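Local atomic coordinates of DUF2442 domain-containing protein (Nitrosomonas europaea, PDB entry 2AUW), a protein that is of unknown function but may bind DNA. Residues 13-16 and 22-25; 57-62 and 66-71. All coordinates share one frame; numbering follows the deposited sequence.

Contact 1 (13-16 and 22-25); sequences AVEA and LRTT
Four backbone hydrogen bonds, two at the Ala13–Thr25 pair and two at Glu15–Arg23, join residues 13-16 to 22-25 as antiparallel strands whose axes run at 169°. The bonds are uneven: Thr25 N reaches Ala13 O at 2.8 Å with an N-H...O angle of 171°, whereas Ala13 N to Thr25 O is 3.2 Å and more bent. At the non-hydrogen-bonded pairs, CA-H...O contacts fill in, such as Val14 CA to Arg23 O at 3.4 Å. This ladder is the first hairpin of the three-stranded antiparallel sheet 11-16, 21-26, 31-35, with 21-26 in the middle; accordingly, Leu22 and Thr24 also bond through their backbones to Val34 and Leu32.

The polar contacts lie on the face bearing Ala13, Glu15, Arg23 and Thr25. Glu15 and Arg23 lie alongside each other, both with CG anti to the backbone N. In one of two conformers of Glu15, its OE2 approaches the guanidinium at its edge, near Arg23 NE, in a long and therefore doubtful salt bridge of 3.5 Å, the carboxylate turned 62° from the guanidinium plane; Arg23 NH1 pairs with Glu33. A water 2.7 Å from Thr25 OG1 also donates weakly to Ala13 O and Arg23 O.

Apolar contact belongs to the other face, where Val14 CG2 meets Leu22 CB at 4.3 Å and Leu22 CD2 lies 3.9 Å from Ala16 CA. Phe55 and Val58 cover Ala16 and Leu22 there.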
# COMPACT_ATOMS: atom_id res chain seq x y z
N ALA B 13 5.14 20.51 -12.59
CA ALA B 13 5.26 21.65 -13.50
C ALA B 13 5.30 21.13 -14.93
O ALA B 13 5.92 20.09 -15.19
CB ALA B 13 6.55 22.46 -13.22
N VAL B 14 4.65 21.86 -15.83
CA VAL B 14 4.80 21.62 -17.30
C VAL B 14 5.04 22.95 -18.03
O VAL B 14 4.39 23.97 -17.74
CB VAL B 14 3.59 20.87 -17.90
CG1 VAL B 14 2.30 21.67 -17.75
CG2 VAL B 14 3.80 20.49 -19.42
N GLU B 15 5.96 22.93 -18.98
CA GLU B 15 6.36 24.12 -19.73
C GLU B 15 6.48 23.79 -21.21
O GLU B 15 7.22 22.87 -21.57
CB GLU B 15 7.72 24.60 -19.21
CG GLU B 15 8.42 25.62 -20.08
CD GLU B 15 9.78 26.04 -19.53
OE1 GLU B 15 10.23 27.15 -19.88
OE2 GLU B 15 10.41 25.25 -18.79
N ALA B 16 5.78 24.55 -22.06
CA ALA B 16 5.90 24.39 -23.51
C ALA B 16 7.24 24.95 -23.95
O ALA B 16 7.56 26.12 -23.67
CB ALA B 16 4.77 25.15 -24.20
N LEU B 22 7.83 19.51 -24.64
CA LEU B 22 7.45 19.99 -23.30
C LEU B 22 8.56 19.70 -22.31
O LEU B 22 9.33 18.79 -22.51
CB LEU B 22 6.16 19.33 -22.83
CG LEU B 22 4.89 19.43 -23.68
CD1 LEU B 22 3.89 18.38 -23.19
CD2 LEU B 22 4.30 20.86 -23.69
N ARG B 23 8.66 20.51 -21.24
CA ARG B 23 9.53 20.17 -20.13
C ARG B 23 8.61 19.88 -18.91
O ARG B 23 7.75 20.68 -18.58
CB ARG B 23 10.49 21.32 -19.79
CG ARG B 23 11.40 20.99 -18.62
CD ARG B 23 12.23 22.18 -18.17
NE ARG B 23 12.88 22.82 -19.31
CZ ARG B 23 13.97 22.35 -19.91
NH1 ARG B 23 14.56 21.24 -19.49
NH2 ARG B 23 14.48 23.03 -20.95
N THR B 24 8.81 18.72 -18.29
CA THR B 24 7.89 18.27 -17.22
C THR B 24 8.72 18.09 -15.96
O THR B 24 9.79 17.53 -16.02
CB THR B 24 7.17 16.94 -17.58
OG1 THR B 24 8.16 15.95 -17.94
CG2 THR B 24 6.22 17.16 -18.76
N THR B 25 8.20 18.59 -14.84
CA THR B 25 8.86 18.43 -13.54
C THR B 25 7.95 17.60 -12.63
O THR B 25 6.73 17.77 -12.62
CB THR B 25 9.15 19.81 -12.87
OG1 THR B 25 9.85 20.66 -13.80
CG2 THR B 25 9.98 19.62 -11.61
O HOH W 1 8.67 21.65 -16.06

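Contact 2 (57-62 and 66-71); sequences RVHIAE and SVEWFD
His59 and Glu68 form an antiparallel hydrogen-bonded pair, each backbone N reaching the other's O, and Ala61 N extends the ladder to Ser66 O in a nearly straight bond.

Between the side chains, His59 NE2 donates to Glu68 OE2 at 2.7 Å, using the anti lone pair of that oxygen, with the carboxylate plane turned 73° from the ring. At the other ring nitrogen, His59 ND1 donates to Arg57 O at 2.8 Å, almost in the ring plane; chi1 of 51° sets CG between the backbone N and carbonyl carbon and lays the ring over Glu68 O. Bonds at both nitrogens fix the ring's rotation, and a leucine in place of His59 would probably leave both Arg57 O and Glu68 OE2 without their side-chain donor. Glu68 is itself steadied: OE1 accepts from Thr72 N, and a water 2.9 Å from Glu68 OE2 links it to Glu62 N.

On the opposite face, Val58 sits over the five-membered ring of Trp69 in a CH-pi contact, Val58 CB 3.9 Å from its centroid and 30° off the normal. Val58 CG2, anti to its own N, reaches Val67 CG1 at 3.5 Å and Trp69 CE2 at 3.7 Å. Phe55 and Phe74 also meet the indole. With strands of two residues each, this is a short beta hairpin with a His-carboxylate hydrogen bond across one face and an aromatic-aliphatic cluster on the other.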
# COMPACT_ATOMS: atom_id res chain seq x y z
N ARG B 57 0.07 27.30 -24.63
CA ARG B 57 -0.84 27.45 -23.50
C ARG B 57 -1.05 26.16 -22.68
O ARG B 57 -2.04 26.05 -21.95
CB ARG B 57 -2.18 28.03 -23.96
CG ARG B 57 -2.06 29.40 -24.64
CD ARG B 57 -3.42 30.05 -24.84
NE ARG B 57 -4.01 29.72 -26.15
CZ ARG B 57 -3.92 30.49 -27.23
NH1 ARG B 57 -4.48 30.09 -28.37
NH2 ARG B 57 -3.27 31.66 -27.19
N VAL B 58 -0.13 25.20 -22.83
CA VAL B 58 -0.09 23.98 -21.98
C VAL B 58 -0.02 24.33 -20.47
O VAL B 58 0.71 25.27 -20.05
CB VAL B 58 1.12 23.07 -22.34
CG1 VAL B 58 2.43 23.70 -21.90
CG2 VAL B 58 0.98 21.65 -21.72
N HIS B 59 -0.76 23.56 -19.68
CA HIS B 59 -0.73 23.74 -18.22
C HIS B 59 -1.18 22.44 -17.55
O HIS B 59 -1.56 21.49 -18.24
CB HIS B 59 -1.72 24.85 -17.84
CG HIS B 59 -3.08 24.65 -18.42
ND1 HIS B 59 -3.42 25.06 -19.70
CD2 HIS B 59 -4.18 24.04 -17.93
CE1 HIS B 59 -4.67 24.73 -19.95
NE2 HIS B 59 -5.16 24.12 -18.89
N ILE B 60 -1.15 22.39 -16.22
CA ILE B 60 -1.66 21.20 -15.51
C ILE B 60 -3.16 21.38 -15.29
O ILE B 60 -3.55 22.40 -14.72
CB ILE B 60 -0.95 21.00 -14.16
CG1 ILE B 60 0.56 20.83 -14.34
CG2 ILE B 60 -1.58 19.84 -13.36
CD1 ILE B 60 1.35 20.77 -13.05
N ALA B 61 -4.00 20.43 -15.74
CA ALA B 61 -5.48 20.51 -15.59
C ALA B 61 -5.93 20.68 -14.13
O ALA B 61 -5.43 19.97 -13.24
CB ALA B 61 -6.20 19.29 -16.20
N GLU B 62 -6.86 21.61 -13.89
CA GLU B 62 -7.37 21.89 -12.54
C GLU B 62 -7.91 20.60 -11.94
O GLU B 62 -8.76 19.95 -12.55
CB GLU B 62 -8.49 22.95 -12.51
CG GLU B 62 -8.99 23.24 -11.09
CD GLU B 62 -10.29 24.02 -11.00
OE1 GLU B 62 -10.65 24.43 -9.87
OE2 GLU B 62 -10.98 24.24 -12.02
N SER B 66 -3.94 16.17 -15.46
CA SER B 66 -3.32 15.83 -16.72
C SER B 66 -2.59 17.03 -17.33
O SER B 66 -2.60 18.15 -16.78
CB SER B 66 -4.35 15.23 -17.70
OG SER B 66 -5.17 16.22 -18.29
N VAL B 67 -1.90 16.76 -18.42
CA VAL B 67 -1.29 17.80 -19.23
C VAL B 67 -2.38 18.29 -20.16
O VAL B 67 -2.98 17.52 -20.88
CB VAL B 67 -0.07 17.25 -20.01
CG1 VAL B 67 0.41 18.25 -21.09
CG2 VAL B 67 1.08 16.92 -19.07
N GLU B 68 -2.68 19.59 -20.12
CA GLU B 68 -3.85 20.10 -20.79
C GLU B 68 -3.55 21.36 -21.60
O GLU B 68 -2.67 22.14 -21.25
CB GLU B 68 -4.95 20.39 -19.75
CG GLU B 68 -6.17 21.09 -20.35
CD GLU B 68 -7.23 21.29 -19.32
OE1 GLU B 68 -8.06 20.36 -19.16
OE2 GLU B 68 -7.23 22.36 -18.67
N TRP B 69 -4.29 21.52 -22.69
CA TRP B 69 -4.25 22.74 -23.50
C TRP B 69 -5.68 23.25 -23.48
O TRP B 69 -5.94 24.34 -22.98
CB TRP B 69 -3.79 22.48 -24.94
CG TRP B 69 -2.32 22.17 -25.09
CD1 TRP B 69 -1.33 23.03 -25.39
CD2 TRP B 69 -1.71 20.88 -24.94
NE1 TRP B 69 -0.12 22.37 -25.47
CE2 TRP B 69 -0.34 21.04 -25.16
CE3 TRP B 69 -2.21 19.59 -24.64
CZ2 TRP B 69 0.56 19.97 -25.09
CZ3 TRP B 69 -1.31 18.53 -24.54
CH2 TRP B 69 0.05 18.72 -24.79
N PHE B 70 -6.61 22.44 -24.00
CA PHE B 70 -8.04 22.75 -23.90
C PHE B 70 -8.81 21.84 -22.94
O PHE B 70 -9.59 22.33 -22.12
CB PHE B 70 -8.71 22.80 -25.28
CG PHE B 70 -8.00 23.69 -26.27
CD1 PHE B 70 -7.26 23.14 -27.31
CD2 PHE B 70 -8.09 25.08 -26.17
CE1 PHE B 70 -6.60 23.95 -28.23
CE2 PHE B 70 -7.44 25.92 -27.08
CZ PHE B 70 -6.69 25.35 -28.12
N ASP B 71 -8.61 20.53 -23.03
CA ASP B 71 -9.39 19.58 -22.24
C ASP B 71 -8.66 18.27 -21.92
O ASP B 71 -8.70 17.31 -22.71
CB ASP B 71 -10.72 19.25 -22.94
CG ASP B 71 -11.62 18.37 -22.10
OD1 ASP B 71 -11.47 18.34 -20.85
OD2 ASP B 71 -12.49 17.69 -22.69
O HOH W 2 -8.62 22.56 -16.18

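How the contacts relate
Contact 1 closes before contact 2 opens along the chain, and their centres lie 11 Å apart on the same side of the chain's centre. They belong to separate antiparallel sheets: 13-16 and 22-25 to the three-stranded one, 57-62 and 66-71 to the two-stranded hairpin. Strand 31-35 and helices 37-42 and 52-55 intervene in sequence. The hairpins nevertheless pack directly, with Ala16 N 3.5 Å from Val58 CG1 and Val14 CG2 3.8 Å from Val58 CG2. Leu22 touches Val58, Val67 and Trp69, while Phe55 meets both Leu22 and Trp69. This shared apolar interface joins the two hairpins within the DUF2442 region, to which all four segments belong.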